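PDB 4OYH: molybdopterin-guanine dinucleotide biosynthesis protein B, which binds GTP, probably hydrolyses it weakly, and may act as an adapter in making and using the molybdopterin guanine dinucleotide cofactor. Local coordinates for residues A[32-37]-A[166-171]. The protein carries 2 engineered substitutions. Sequence-based numbering, arbitrary orientation.
Engineered in segment 166-171: Leu-166 (natural residue Phe).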
ATOM      1  N   GLU A  32       6.692  13.677  13.843  1.00 37.08           N
ATOM      2  CA  GLU A  32       7.452  14.891  13.526  1.00 47.53           C
ATOM      3  C   GLU A  32       8.819  14.775  14.188  1.00 55.68           C
ATOM      4  O   GLU A  32       9.855  14.876  13.533  1.00 51.16           O
ATOM      5  CB  GLU A  32       6.711  16.161  13.996  1.00 60.30           C
ATOM      6  CG  GLU A  32       5.437  16.518  13.161  1.00 70.59           C
ATOM      7  CD  GLU A  32       4.316  17.253  13.940  1.00 77.30           C
ATOM      8  OE1 GLU A  32       3.299  17.645  13.321  1.00 81.31           O
ATOM      9  OE2 GLU A  32       4.438  17.435  15.167  1.00 86.53           O
ATOM     10  N   LYS A  33       8.827  14.493  15.481  1.00 52.34           N
ATOM     11  CA  LYS A  33      10.088  14.402  16.181  1.00 51.18           C
ATOM     12  C   LYS A  33      10.944  13.218  15.720  1.00 46.10           C
ATOM     13  O   LYS A  33      12.153  13.284  15.837  1.00 51.30           O
ATOM     14  CB  LYS A  33       9.869  14.336  17.691  1.00 56.20           C
ATOM     15  CG  LYS A  33      11.060  14.877  18.469  1.00 69.12           C
ATOM     16  CD  LYS A  33      10.685  15.376  19.859  1.00 72.66           C
ATOM     17  CE  LYS A  33      11.882  16.018  20.567  1.00 71.19           C
ATOM     18  NZ  LYS A  33      11.710  16.146  22.056  1.00 78.09           N
ATOM     19  N   ALA A  34      10.351  12.160  15.180  1.00 42.49           N
ATOM     20  CA  ALA A  34      11.147  11.053  14.637  1.00 52.35           C
ATOM     21  C   ALA A  34      11.839  11.390  13.287  1.00 48.45           C
ATOM     22  O   ALA A  34      12.918  10.858  12.993  1.00 43.00           O
ATOM     23  CB  ALA A  34      10.278   9.809  14.466  1.00 43.13           C
ATOM     24  N   SER A  35      11.203  12.232  12.476  1.00 39.91           N
ATOM     25  CA  SER A  35      11.796  12.754  11.238  1.00 55.21           C
ATOM     26  C   SER A  35      13.149  13.394  11.539  1.00 58.72           C
ATOM     27  O   SER A  35      14.190  12.811  11.225  1.00 61.80           O
ATOM     28  CB  SER A  35      10.866  13.771  10.576  1.00 67.81           C
ATOM     29  OG  SER A  35       9.640  13.171  10.187  1.00 51.99           O
ATOM     30  N   GLU A  36      13.143  14.565  12.181  1.00 59.37           N
ATOM     31  CA  GLU A  36      14.329  15.011  12.929  1.00 58.87           C
ATOM     32  C   GLU A  36      14.769  13.784  13.728  1.00 62.02           C
ATOM     33  O   GLU A  36      13.931  12.996  14.108  1.00 67.76           O
ATOM     34  CB  GLU A  36      14.022  16.188  13.849  1.00 62.99           C
ATOM     35  CG  GLU A  36      13.068  17.217  13.263  1.00 91.03           C
ATOM     36  CD  GLU A  36      13.572  17.815  11.945  1.00113.35           C
ATOM     37  OE1 GLU A  36      14.794  17.745  11.677  1.00117.81           O
ATOM     38  OE2 GLU A  36      12.747  18.358  11.173  1.00113.85           O
ATOM     39  N   GLN A  37      16.059  13.599  13.959  1.00 57.37           N
ATOM     40  CA  GLN A  37      16.589  12.336  14.509  1.00 59.47           C
ATOM     41  C   GLN A  37      16.709  11.235  13.461  1.00 52.58           C
ATOM     42  O   GLN A  37      17.298  10.204  13.731  1.00 62.96           O
ATOM     43  CB  GLN A  37      15.749  11.789  15.672  1.00 51.96           C
ATOM     44  CG  GLN A  37      15.329  12.835  16.687  1.00 58.25           C
ATOM     45  CD  GLN A  37      15.069  12.270  18.061  1.00 61.51           C
ATOM     46  OE1 GLN A  37      15.562  11.202  18.415  1.00 72.52           O
ATOM     47  NE2 GLN A  37      14.307  13.005  18.858  1.00 62.63           N
ATOM     48  N   LEU A 166       9.122   9.686  25.769  1.00 38.94           N
ATOM     49  CA  LEU A 166       9.070   8.360  26.330  1.00 42.74           C
ATOM     50  C   LEU A 166       8.790   7.397  25.196  1.00 34.08           C
ATOM     51  O   LEU A 166       9.340   6.316  25.153  1.00 33.27           O
ATOM     52  CB  LEU A 166       8.014   8.265  27.446  1.00 32.89           C
ATOM     53  CG  LEU A 166       7.786   6.892  28.083  1.00 28.76           C
ATOM     54  CD1 LEU A 166       7.196   7.035  29.442  1.00 37.00           C
ATOM     55  CD2 LEU A 166       6.829   6.030  27.292  1.00 31.76           C
ATOM     56  N   VAL A 167       7.963   7.778  24.247  1.00 34.20           N
ATOM     57  CA  VAL A 167       7.636   6.820  23.206  1.00 37.10           C
ATOM     58  C   VAL A 167       8.831   6.607  22.291  1.00 31.61           C
ATOM     59  O   VAL A 167       9.102   5.494  21.859  1.00 31.29           O
ATOM     60  CB  VAL A 167       6.421   7.258  22.386  1.00 29.43           C
ATOM     61  CG1 VAL A 167       6.189   6.289  21.232  1.00 28.06           C
ATOM     62  CG2 VAL A 167       5.193   7.314  23.245  1.00 30.14           C
ATOM     63  N   LEU A 168       9.566   7.676  22.033  1.00 36.52           N
ATOM     64  CA  LEU A 168      10.672   7.619  21.099  1.00 32.35           C
ATOM     65  C   LEU A 168      11.822   6.830  21.657  1.00 35.25           C
ATOM     66  O   LEU A 168      12.557   6.148  20.924  1.00 42.58           O
ATOM     67  CB  LEU A 168      11.116   9.032  20.731  1.00 42.51           C
ATOM     68  CG  LEU A 168      10.139   9.729  19.786  1.00 36.89           C
ATOM     69  CD1 LEU A 168      10.239  11.233  19.874  1.00 64.52           C
ATOM     70  CD2 LEU A 168      10.425   9.290  18.403  1.00 38.43           C
ATOM     71  N   SER A 169      11.974   6.872  22.962  1.00 30.82           N
ATOM     72  CA  SER A 169      13.082   6.157  23.561  1.00 41.98           C
ATOM     73  C   SER A 169      12.776   4.676  23.443  1.00 42.89           C
ATOM     74  O   SER A 169      13.700   3.871  23.266  1.00 42.19           O
ATOM     75  CB  SER A 169      13.328   6.590  25.025  1.00 45.60           C
ATOM     76  OG  SER A 169      12.535   5.846  25.938  1.00 62.02           O
ATOM     77  N   GLN A 170      11.491   4.307  23.494  1.00 37.03           N
ATOM     78  CA  GLN A 170      11.142   2.887  23.407  1.00 37.30           C
ATOM     79  C   GLN A 170      11.249   2.450  21.966  1.00 39.15           C
ATOM     80  O   GLN A 170      11.556   1.305  21.686  1.00 40.92           O
ATOM     81  CB  GLN A 170       9.727   2.596  23.929  1.00 45.98           C
ATOM     82  CG  GLN A 170       9.415   3.122  25.332  1.00 43.39           C
ATOM     83  CD  GLN A 170      10.381   2.636  26.364  1.00 43.08           C
ATOM     84  OE1 GLN A 170      10.451   1.450  26.666  1.00 35.12           O
ATOM     85  NE2 GLN A 170      11.142   3.548  26.907  1.00 43.91           N
ATOM     86  N   LEU A 171      10.979   3.357  21.035  1.00 29.85           N
ATOM     87  CA  LEU A 171      11.165   3.003  19.631  1.00 32.26           C
ATOM     88  C   LEU A 171      12.659   2.942  19.272  1.00 40.85           C
ATOM     89  O   LEU A 171      12.997   2.352  18.257  1.00 31.25           O
ATOM     90  CB  LEU A 171      10.425   3.975  18.735  1.00 29.78           C
ATOM     91  CG  LEU A 171       8.894   4.049  18.964  1.00 30.55           C
ATOM     92  CD1 LEU A 171       8.290   5.173  18.159  1.00 28.30           C
ATOM     93  CD2 LEU A 171       8.224   2.738  18.627  1.00 27.25           C
TER
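Leu-168 reaches from helix 161-171 to the last turn of helix 23-35 and meets Lys-33 and Ala-34 there. Its two methyls divide the work. Leu-168 CD1 lies against the aliphatic part of Lys-33, 3.8 Å from Lys-33 CB, with Lys-33 CG only slightly farther. CD2 packs on the methyl of Ala-34, with Leu-168 CD2 and Ala-34 CB 4.0 Å apart. CG of Leu-168 stands anti to its own carbonyl carbon (chi1 -74°), which sends the fork of the side chain across to the other helix. The backbones are nearest at this point, with Ala-34 CA and Leu-168 CA 7.3 Å apart; the small side chain of Ala-34 is consistent with that. This buried side is purely apolar.

The Lys-33 side is looser and partly open to solvent. Its CB points at the partner helix, but the chain then leads away. CG is anti to the backbone N (chi1 -153°), and the rest runs on extended, slanting across Leu-168. Lys-33 NZ makes a salt bridge with OD1 of Asp-165, just before segment 166-171. Lys-33 thus ties the two helices with its charge as well as its methylenes.

Leu-168 also rests on Ile-30 and Leu-39, and Ala-34 on Leu-39. The contact therefore joins the C-terminal helix to the far end of the helix that begins in the probable P-loop (Walker A). Ala-34 and Leu-171 both touch Leu-41 of strand 41-46, while Val-167 and Leu-171 touch Val-13 of strand 12-16, so the two helix ends pack against the parallel sheet.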